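Local coordinates for protein transcriptional activator, putative (Pyrococcus furiosus, PDB 1RTW) that is a putative transcriptional activator of the all-helical TENA/THI-4/PQQC family, whose precise role is not established, at residues V41-F53 / E97-L110. Numbering follows the deposited sequence.
Sequences VNDYYFVKNALRF and EIDWRAKSYVNYLL
Y45 is gripped between I98 and its own helix: CG2 of I98 lies over one ring face, 4.0 Å from the ring centroid in a CH-pi contact, while ND2 of N49 sits above the opposite face, donating to Y45 O at 2.9 Å. With CG anti to the backbone N (chi1 174°), the Y45 ring reaches across to V106, and its hydroxyl meets a water that donates to N107 OD1, a bridge between the helices. V106 fits between Y45 and N49, CG2 against Y45 CE1 and CG1 3.5 Å from N49 CB. F46 pushes CE1 over the centre of the Y105 ring, 3.4 Å above its plane; the two planes are inclined at 38°, an oblique meeting of the rings. F46 CZ also touches L109 CD1 at 3.7 Å, and L109 CD2 lies over one face of F53. Where the loop leads into the second helix, N42 OD1 takes the D99 backbone N-H in its carbonyl plane (2.7 Å, 159° at the hydrogen), tying the first helix to the N-cap residue. Helix segments 41-53 and 100-110 run almost parallel, their axes 9.5 Å apart at closest approach; they belong to helices 33-60 and 100-115 of the family's helical bundle. Helix 118-142 packs on F53 and L109; from helix 181-201, E198 OE2 hydrogen-bonds to the Y105 hydroxyl and F197 stacks on its ring; helix 66-89 lines the far side of 41-53 at V47 and L51.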
ATOM      1  N   VAL B  41      23.287 -15.986   4.783  1.00 14.96           N
ATOM      2  CA  VAL B  41      22.799 -14.835   5.548  1.00 14.50           C
ATOM      3  C   VAL B  41      21.979 -13.886   4.673  1.00 14.20           C
ATOM      4  O   VAL B  41      20.922 -13.408   5.076  1.00 13.81           O
ATOM      5  CB  VAL B  41      23.988 -14.049   6.164  1.00 15.63           C
ATOM      6  CG1 VAL B  41      23.520 -12.768   6.798  1.00 14.86           C
ATOM      7  CG2 VAL B  41      24.714 -14.911   7.211  1.00 15.24           C
ATOM      8  N   ASN B  42      22.454 -13.641   3.460  1.00 13.11           N
ATOM      9  CA  ASN B  42      21.763 -12.740   2.557  1.00 13.50           C
ATOM     10  C   ASN B  42      20.539 -13.332   1.879  1.00 13.34           C
ATOM     11  O   ASN B  42      19.544 -12.639   1.672  1.00 12.54           O
ATOM     12  CB  ASN B  42      22.733 -12.166   1.534  1.00 14.23           C
ATOM     13  CG  ASN B  42      23.657 -11.146   2.141  1.00 15.67           C
ATOM     14  OD1 ASN B  42      23.361  -9.950   2.157  1.00 17.88           O
ATOM     15  ND2 ASN B  42      24.782 -11.610   2.659  1.00 18.22           N
ATOM     16  N   ASP B  43      20.590 -14.606   1.528  1.00 12.36           N
ATOM     17  CA  ASP B  43      19.423 -15.189   0.894  1.00 14.85           C
ATOM     18  C   ASP B  43      18.300 -15.391   1.908  1.00 14.40           C
ATOM     19  O   ASP B  43      17.127 -15.324   1.565  1.00 16.61           O
ATOM     20  CB  ASP B  43      19.762 -16.496   0.191  1.00 15.53           C
ATOM     21  CG  ASP B  43      18.854 -16.752  -0.992  1.00 18.07           C
ATOM     22  OD1 ASP B  43      18.843 -15.921  -1.926  1.00 16.61           O
ATOM     23  OD2 ASP B  43      18.141 -17.773  -0.985  1.00 18.14           O
ATOM     24  N   TYR B  44      18.668 -15.611   3.166  1.00 15.18           N
ATOM     25  CA  TYR B  44      17.690 -15.796   4.232  1.00 14.14           C
ATOM     26  C   TYR B  44      16.880 -14.508   4.362  1.00 14.70           C
ATOM     27  O   TYR B  44      15.661 -14.540   4.553  1.00 14.37           O
ATOM     28  CB  TYR B  44      18.402 -16.109   5.544  1.00 14.66           C
ATOM     29  CG  TYR B  44      17.478 -16.267   6.718  1.00 11.73           C
ATOM     30  CD1 TYR B  44      16.574 -17.322   6.776  1.00 14.09           C
ATOM     31  CD2 TYR B  44      17.537 -15.385   7.791  1.00 14.71           C
ATOM     32  CE1 TYR B  44      15.754 -17.504   7.882  1.00 15.18           C
ATOM     33  CE2 TYR B  44      16.722 -15.553   8.906  1.00 16.05           C
ATOM     34  CZ  TYR B  44      15.836 -16.617   8.942  1.00 15.16           C
ATOM     35  OH  TYR B  44      15.049 -16.795  10.048  1.00 20.34           O
ATOM     36  N   TYR B  45      17.577 -13.378   4.251  1.00 13.99           N
ATOM     37  CA  TYR B  45      16.954 -12.069   4.309  1.00 12.86           C
ATOM     38  C   TYR B  45      16.051 -11.903   3.085  1.00 13.60           C
ATOM     39  O   TYR B  45      14.935 -11.397   3.189  1.00 13.92           O
ATOM     40  CB  TYR B  45      18.022 -10.982   4.287  1.00 14.99           C
ATOM     41  CG  TYR B  45      17.475  -9.582   4.196  1.00 12.76           C
ATOM     42  CD1 TYR B  45      17.522  -8.866   2.995  1.00 16.22           C
ATOM     43  CD2 TYR B  45      16.955  -8.957   5.316  1.00 15.91           C
ATOM     44  CE1 TYR B  45      17.065  -7.545   2.926  1.00 16.41           C
ATOM     45  CE2 TYR B  45      16.496  -7.640   5.262  1.00 20.40           C
ATOM     46  CZ  TYR B  45      16.552  -6.941   4.068  1.00 18.57           C
ATOM     47  OH  TYR B  45      16.085  -5.645   4.046  1.00 22.35           O
ATOM     48  N   PHE B  46      16.524 -12.363   1.935  1.00 11.90           N
ATOM     49  CA  PHE B  46      15.734 -12.254   0.719  1.00 12.22           C
ATOM     50  C   PHE B  46      14.454 -13.086   0.807  1.00 10.85           C
ATOM     51  O   PHE B  46      13.389 -12.621   0.439  1.00 11.23           O
ATOM     52  CB  PHE B  46      16.553 -12.688  -0.511  1.00 11.37           C
ATOM     53  CG  PHE B  46      15.786 -12.600  -1.807  1.00 15.30           C
ATOM     54  CD1 PHE B  46      15.632 -11.376  -2.458  1.00 15.04           C
ATOM     55  CD2 PHE B  46      15.137 -13.715  -2.325  1.00 15.17           C
ATOM     56  CE1 PHE B  46      14.830 -11.268  -3.601  1.00 19.10           C
ATOM     57  CE2 PHE B  46      14.328 -13.615  -3.474  1.00 18.84           C
ATOM     58  CZ  PHE B  46      14.174 -12.389  -4.108  1.00 15.31           C
ATOM     59  N   VAL B  47      14.566 -14.313   1.308  1.00 11.91           N
ATOM     60  CA  VAL B  47      13.411 -15.211   1.409  1.00 11.09           C
ATOM     61  C   VAL B  47      12.313 -14.620   2.285  1.00 13.41           C
ATOM     62  O   VAL B  47      11.135 -14.652   1.920  1.00 13.09           O
ATOM     63  CB  VAL B  47      13.835 -16.606   1.928  1.00 10.64           C
ATOM     64  CG1 VAL B  47      12.615 -17.450   2.247  1.00  8.78           C
ATOM     65  CG2 VAL B  47      14.719 -17.311   0.888  1.00  6.38           C
ATOM     66  N   LYS B  48      12.708 -14.064   3.428  1.00 14.97           N
ATOM     67  CA  LYS B  48      11.759 -13.452   4.350  1.00 16.04           C
ATOM     68  C   LYS B  48      10.961 -12.365   3.640  1.00 16.22           C
ATOM     69  O   LYS B  48       9.737 -12.301   3.750  1.00 15.97           O
ATOM     70  CB  LYS B  48      12.478 -12.834   5.562  1.00 16.17           C
ATOM     71  CG  LYS B  48      12.905 -13.835   6.634  1.00 19.75           C
ATOM     72  CD  LYS B  48      13.472 -13.156   7.878  1.00 19.25           C
ATOM     73  CE  LYS B  48      14.774 -12.425   7.576  1.00 22.23           C
ATOM     74  NZ  LYS B  48      15.375 -11.819   8.799  1.00 19.88           N
ATOM     75  N   ASN B  49      11.662 -11.532   2.883  1.00 16.38           N
ATOM     76  CA  ASN B  49      11.016 -10.435   2.186  1.00 15.78           C
ATOM     77  C   ASN B  49      10.301 -10.861   0.933  1.00 14.36           C
ATOM     78  O   ASN B  49       9.381 -10.190   0.481  1.00 14.75           O
ATOM     79  CB  ASN B  49      12.021  -9.338   1.912  1.00 15.30           C
ATOM     80  CG  ASN B  49      12.416  -8.622   3.172  1.00 14.71           C
ATOM     81  OD1 ASN B  49      11.594  -7.932   3.781  1.00 13.91           O
ATOM     82  ND2 ASN B  49      13.662  -8.805   3.599  1.00 14.39           N
ATOM     83  N   ALA B  50      10.714 -11.996   0.388  1.00 12.78           N
ATOM     84  CA  ALA B  50      10.080 -12.530  -0.802  1.00 12.73           C
ATOM     85  C   ALA B  50       8.675 -13.012  -0.383  1.00 12.90           C
ATOM     86  O   ALA B  50       7.719 -12.970  -1.162  1.00 16.77           O
ATOM     87  CB  ALA B  50      10.918 -13.668  -1.362  1.00 11.25           C
ATOM     88  N   LEU B  51       8.560 -13.430   0.872  1.00 11.54           N
ATOM     89  CA  LEU B  51       7.302 -13.875   1.445  1.00 11.19           C
ATOM     90  C   LEU B  51       6.357 -12.667   1.547  1.00  9.99           C
ATOM     91  O   LEU B  51       5.182 -12.765   1.220  1.00  8.60           O
ATOM     92  CB  LEU B  51       7.562 -14.449   2.838  1.00 12.79           C
ATOM     93  CG  LEU B  51       7.351 -15.935   3.132  1.00 15.39           C
ATOM     94  CD1 LEU B  51       7.458 -16.767   1.901  1.00 14.13           C
ATOM     95  CD2 LEU B  51       8.355 -16.365   4.182  1.00 16.34           C
ATOM     96  N   ARG B  52       6.890 -11.548   2.029  1.00  8.76           N
ATOM     97  CA  ARG B  52       6.141 -10.302   2.164  1.00 10.02           C
ATOM     98  C   ARG B  52       5.692  -9.829   0.782  1.00  9.97           C
ATOM     99  O   ARG B  52       4.593  -9.307   0.619  1.00 10.80           O
ATOM    100  CB  ARG B  52       7.027  -9.220   2.802  1.00 11.15           C
ATOM    101  CG  ARG B  52       7.381  -9.468   4.248  1.00 11.98           C
ATOM    102  CD  ARG B  52       7.943  -8.226   4.911  1.00 17.48           C
ATOM    103  NE  ARG B  52       8.082  -8.406   6.355  1.00 21.29           N
ATOM    104  CZ  ARG B  52       9.215  -8.767   6.952  1.00 22.68           C
ATOM    105  NH1 ARG B  52      10.299  -8.979   6.221  1.00 27.14           N
ATOM    106  NH2 ARG B  52       9.272  -8.923   8.271  1.00 15.57           N
ATOM    107  N   PHE B  53       6.562 -10.013  -0.204  1.00  9.39           N
ATOM    108  CA  PHE B  53       6.296  -9.628  -1.590  1.00 10.65           C
ATOM    109  C   PHE B  53       5.098 -10.415  -2.129  1.00 11.58           C
ATOM    110  O   PHE B  53       4.226  -9.868  -2.799  1.00 10.92           O
ATOM    111  CB  PHE B  53       7.547  -9.907  -2.427  1.00  9.45           C
ATOM    112  CG  PHE B  53       7.294 -10.017  -3.897  1.00 11.23           C
ATOM    113  CD1 PHE B  53       7.146  -8.871  -4.676  1.00  9.72           C
ATOM    114  CD2 PHE B  53       7.260 -11.264  -4.518  1.00  8.58           C
ATOM    115  CE1 PHE B  53       6.974  -8.957  -6.048  1.00 10.05           C
ATOM    116  CE2 PHE B  53       7.086 -11.362  -5.899  1.00 10.55           C
ATOM    117  CZ  PHE B  53       6.943 -10.197  -6.668  1.00  9.21           C
ATOM    118  N   GLU B  97      24.995  -8.213   9.222  1.00 39.12           N
ATOM    119  CA  GLU B  97      24.807  -7.118   8.279  1.00 36.27           C
ATOM    120  C   GLU B  97      24.459  -7.665   6.906  1.00 32.59           C
ATOM    121  O   GLU B  97      25.103  -8.587   6.401  1.00 30.93           O
ATOM    122  CB  GLU B  97      26.062  -6.245   8.197  1.00 38.94           C
ATOM    123  CG  GLU B  97      26.296  -5.364   9.425  1.00 46.36           C
ATOM    124  CD  GLU B  97      25.173  -4.361   9.647  1.00 49.99           C
ATOM    125  OE1 GLU B  97      24.948  -3.512   8.753  1.00 52.55           O
ATOM    126  OE2 GLU B  97      24.514  -4.430  10.709  1.00 50.35           O
ATOM    127  N   ILE B  98      23.431  -7.075   6.312  1.00 28.96           N
ATOM    128  CA  ILE B  98      22.938  -7.470   5.007  1.00 25.47           C
ATOM    129  C   ILE B  98      23.620  -6.690   3.886  1.00 25.45           C
ATOM    130  O   ILE B  98      23.827  -5.485   3.991  1.00 25.08           O
ATOM    131  CB  ILE B  98      21.411  -7.248   4.936  1.00 24.33           C
ATOM    132  CG1 ILE B  98      20.716  -8.033   6.056  1.00 22.58           C
ATOM    133  CG2 ILE B  98      20.875  -7.605   3.564  1.00 20.65           C
ATOM    134  CD1 ILE B  98      20.974  -9.536   6.031  1.00 22.17           C
ATOM    135  N   ASP B  99      23.960  -7.393   2.813  1.00 23.70           N
ATOM    136  CA  ASP B  99      24.597  -6.783   1.655  1.00 24.58           C
ATOM    137  C   ASP B  99      23.684  -5.776   0.923  1.00 24.00           C
ATOM    138  O   ASP B  99      22.487  -6.018   0.746  1.00 17.97           O
ATOM    139  CB  ASP B  99      25.036  -7.872   0.677  1.00 23.22           C
ATOM    140  CG  ASP B  99      25.872  -7.326  -0.451  1.00 23.91           C
ATOM    141  OD1 ASP B  99      27.109  -7.488  -0.414  1.00 24.25           O
ATOM    142  OD2 ASP B  99      25.290  -6.714  -1.361  1.00 23.11           O
ATOM    143  N   TRP B 100      24.287  -4.696   0.426  1.00 26.86           N
ATOM    144  CA  TRP B 100      23.561  -3.644  -0.291  1.00 30.29           C
ATOM    145  C   TRP B 100      22.794  -4.140  -1.522  1.00 28.40           C
ATOM    146  O   TRP B 100      21.695  -3.662  -1.800  1.00 26.83           O
ATOM    147  CB  TRP B 100      24.498  -2.478  -0.663  1.00 38.37           C
ATOM    148  CG  TRP B 100      25.526  -2.791  -1.724  1.00 48.35           C
ATOM    149  CD1 TRP B 100      25.399  -2.599  -3.074  1.00 52.37           C
ATOM    150  CD2 TRP B 100      26.844  -3.322  -1.518  1.00 54.11           C
ATOM    151  NE1 TRP B 100      26.552  -2.980  -3.719  1.00 54.76           N
ATOM    152  CE2 TRP B 100      27.455  -3.429  -2.790  1.00 55.53           C
ATOM    153  CE3 TRP B 100      27.566  -3.726  -0.382  1.00 56.02           C
ATOM    154  CZ2 TRP B 100      28.761  -3.912  -2.958  1.00 57.98           C
ATOM    155  CZ3 TRP B 100      28.864  -4.207  -0.549  1.00 58.79           C
ATOM    156  CH2 TRP B 100      29.444  -4.301  -1.830  1.00 59.48           C
ATOM    157  N   ARG B 101      23.367  -5.098  -2.248  1.00 27.18           N
ATOM    158  CA  ARG B 101      22.707  -5.663  -3.419  1.00 27.17           C
ATOM    159  C   ARG B 101      21.423  -6.389  -3.006  1.00 25.47           C
ATOM    160  O   ARG B 101      20.422  -6.359  -3.721  1.00 24.90           O
ATOM    161  CB  ARG B 101      23.622  -6.655  -4.154  1.00 29.91           C
ATOM    162  CG  ARG B 101      24.817  -6.046  -4.887  1.00 31.46           C
ATOM    163  CD  ARG B 101      26.101  -6.244  -4.101  1.00 31.24           C
ATOM    164  NE  ARG B 101      27.169  -6.799  -4.921  1.00 31.76           N
ATOM    165  CZ  ARG B 101      28.196  -7.494  -4.446  1.00 30.93           C
ATOM    166  NH1 ARG B 101      28.308  -7.725  -3.147  1.00 24.84           N
ATOM    167  NH2 ARG B 101      29.107  -7.970  -5.283  1.00 33.92           N
ATOM    168  N   ALA B 102      21.464  -7.052  -1.855  1.00 23.73           N
ATOM    169  CA  ALA B 102      20.301  -7.781  -1.366  1.00 22.01           C
ATOM    170  C   ALA B 102      19.155  -6.841  -1.005  1.00 19.88           C
ATOM    171  O   ALA B 102      18.023  -7.047  -1.440  1.00 18.25           O
ATOM    172  CB  ALA B 102      20.678  -8.662  -0.182  1.00 18.47           C
ATOM    173  N   LYS B 103      19.454  -5.801  -0.229  1.00 20.49           N
ATOM    174  CA  LYS B 103      18.432  -4.830   0.182  1.00 21.98           C
ATOM    175  C   LYS B 103      17.809  -4.157  -1.036  1.00 20.30           C
ATOM    176  O   LYS B 103      16.608  -3.925  -1.083  1.00 20.40           O
ATOM    177  CB  LYS B 103      19.031  -3.757   1.096  1.00 24.38           C
ATOM    178  CG  LYS B 103      19.634  -4.297   2.377  1.00 26.45           C
ATOM    179  CD  LYS B 103      20.084  -3.172   3.288  1.00 30.92           C
ATOM    180  CE  LYS B 103      21.185  -2.329   2.650  1.00 33.38           C
ATOM    181  NZ  LYS B 103      21.693  -1.278   3.587  1.00 34.03           N
ATOM    182  N   SER B 104      18.649  -3.866  -2.022  1.00 18.89           N
ATOM    183  CA  SER B 104      18.234  -3.229  -3.258  1.00 18.76           C
ATOM    184  C   SER B 104      17.268  -4.117  -4.054  1.00 17.67           C
ATOM    185  O   SER B 104      16.325  -3.646  -4.682  1.00 19.05           O
ATOM    186  CB  SER B 104      19.486  -2.933  -4.078  1.00 20.24           C
ATOM    187  OG  SER B 104      19.163  -2.214  -5.245  1.00 32.26           O
ATOM    188  N   TYR B 105      17.507  -5.415  -4.029  1.00 17.70           N
ATOM    189  CA  TYR B 105      16.659  -6.354  -4.744  1.00 17.27           C
ATOM    190  C   TYR B 105      15.321  -6.436  -4.012  1.00 17.37           C
ATOM    191  O   TYR B 105      14.242  -6.347  -4.626  1.00 17.73           O
ATOM    192  CB  TYR B 105      17.365  -7.712  -4.786  1.00 16.15           C
ATOM    193  CG  TYR B 105      16.704  -8.768  -5.637  1.00 16.25           C
ATOM    194  CD1 TYR B 105      15.485  -8.529  -6.270  1.00 12.94           C
ATOM    195  CD2 TYR B 105      17.296 -10.035  -5.787  1.00 15.86           C
ATOM    196  CE1 TYR B 105      14.868  -9.511  -7.023  1.00 14.27           C
ATOM    197  CE2 TYR B 105      16.687 -11.024  -6.540  1.00 13.35           C
ATOM    198  CZ  TYR B 105      15.469 -10.751  -7.150  1.00 14.54           C
ATOM    199  OH  TYR B 105      14.817 -11.716  -7.861  1.00 13.65           O
ATOM    200  N   VAL B 106      15.400  -6.562  -2.693  1.00 15.68           N
ATOM    201  CA  VAL B 106      14.210  -6.641  -1.849  1.00 14.14           C
ATOM    202  C   VAL B 106      13.320  -5.414  -2.009  1.00 13.63           C
ATOM    203  O   VAL B 106      12.122  -5.539  -2.272  1.00 13.27           O
ATOM    204  CB  VAL B 106      14.599  -6.806  -0.354  1.00 12.30           C
ATOM    205  CG1 VAL B 106      13.413  -6.453   0.576  1.00  9.00           C
ATOM    206  CG2 VAL B 106      15.070  -8.227  -0.107  1.00 10.95           C
ATOM    207  N   ASN B 107      13.918  -4.232  -1.891  1.00 14.49           N
ATOM    208  CA  ASN B 107      13.169  -2.986  -1.994  1.00 15.37           C
ATOM    209  C   ASN B 107      12.518  -2.771  -3.347  1.00 15.31           C
ATOM    210  O   ASN B 107      11.436  -2.198  -3.433  1.00 16.37           O
ATOM    211  CB  ASN B 107      14.043  -1.805  -1.580  1.00 15.21           C
ATOM    212  CG  ASN B 107      14.413  -1.856  -0.106  1.00 14.47           C
ATOM    213  OD1 ASN B 107      13.729  -2.507   0.695  1.00 16.83           O
ATOM    214  ND2 ASN B 107      15.485  -1.175   0.261  1.00  8.15           N
ATOM    215  N   TYR B 108      13.151  -3.276  -4.398  1.00 16.00           N
ATOM    216  CA  TYR B 108      12.571  -3.170  -5.729  1.00 13.83           C
ATOM    217  C   TYR B 108      11.319  -4.054  -5.803  1.00 12.19           C
ATOM    218  O   TYR B 108      10.271  -3.615  -6.296  1.00 12.61           O
ATOM    219  CB  TYR B 108      13.576  -3.589  -6.803  1.00 13.39           C
ATOM    220  CG  TYR B 108      12.962  -3.675  -8.184  1.00 14.88           C
ATOM    221  CD1 TYR B 108      12.580  -2.519  -8.880  1.00 14.10           C
ATOM    222  CD2 TYR B 108      12.721  -4.905  -8.773  1.00 10.66           C
ATOM    223  CE1 TYR B 108      11.971  -2.598 -10.127  1.00 13.10           C
ATOM    224  CE2 TYR B 108      12.113  -4.999 -10.020  1.00 11.80           C
ATOM    225  CZ  TYR B 108      11.734  -3.845 -10.689  1.00 15.31           C
ATOM    226  OH  TYR B 108      11.088  -3.943 -11.906  1.00 16.39           O
ATOM    227  N   LEU B 109      11.408  -5.273  -5.268  1.00 11.17           N
ATOM    228  CA  LEU B 109      10.268  -6.192  -5.306  1.00  9.63           C
ATOM    229  C   LEU B 109       9.094  -5.647  -4.524  1.00 10.83           C
ATOM    230  O   LEU B 109       7.959  -5.718  -4.986  1.00 12.11           O
ATOM    231  CB  LEU B 109      10.632  -7.586  -4.806  1.00  9.54           C
ATOM    232  CG  LEU B 109      11.455  -8.478  -5.743  1.00 11.06           C
ATOM    233  CD1 LEU B 109      11.616  -9.873  -5.098  1.00  4.23           C
ATOM    234  CD2 LEU B 109      10.736  -8.601  -7.102  1.00  9.99           C
ATOM    235  N   LEU B 110       9.355  -5.102  -3.345  1.00 11.89           N
ATOM    236  CA  LEU B 110       8.286  -4.519  -2.548  1.00 15.28           C
ATOM    237  C   LEU B 110       7.656  -3.297  -3.259  1.00 15.78           C
ATOM    238  O   LEU B 110       6.446  -3.062  -3.146  1.00 15.60           O
ATOM    239  CB  LEU B 110       8.809  -4.148  -1.153  1.00 15.39           C
ATOM    240  CG  LEU B 110       9.288  -5.346  -0.332  1.00 13.92           C
ATOM    241  CD1 LEU B 110       9.776  -4.852   1.025  1.00 13.18           C
ATOM    242  CD2 LEU B 110       8.160  -6.349  -0.177  1.00  9.90           C
TER
HETATM  243  O   HOH W   1      15.808  -3.861   2.227  1.00 53.03           O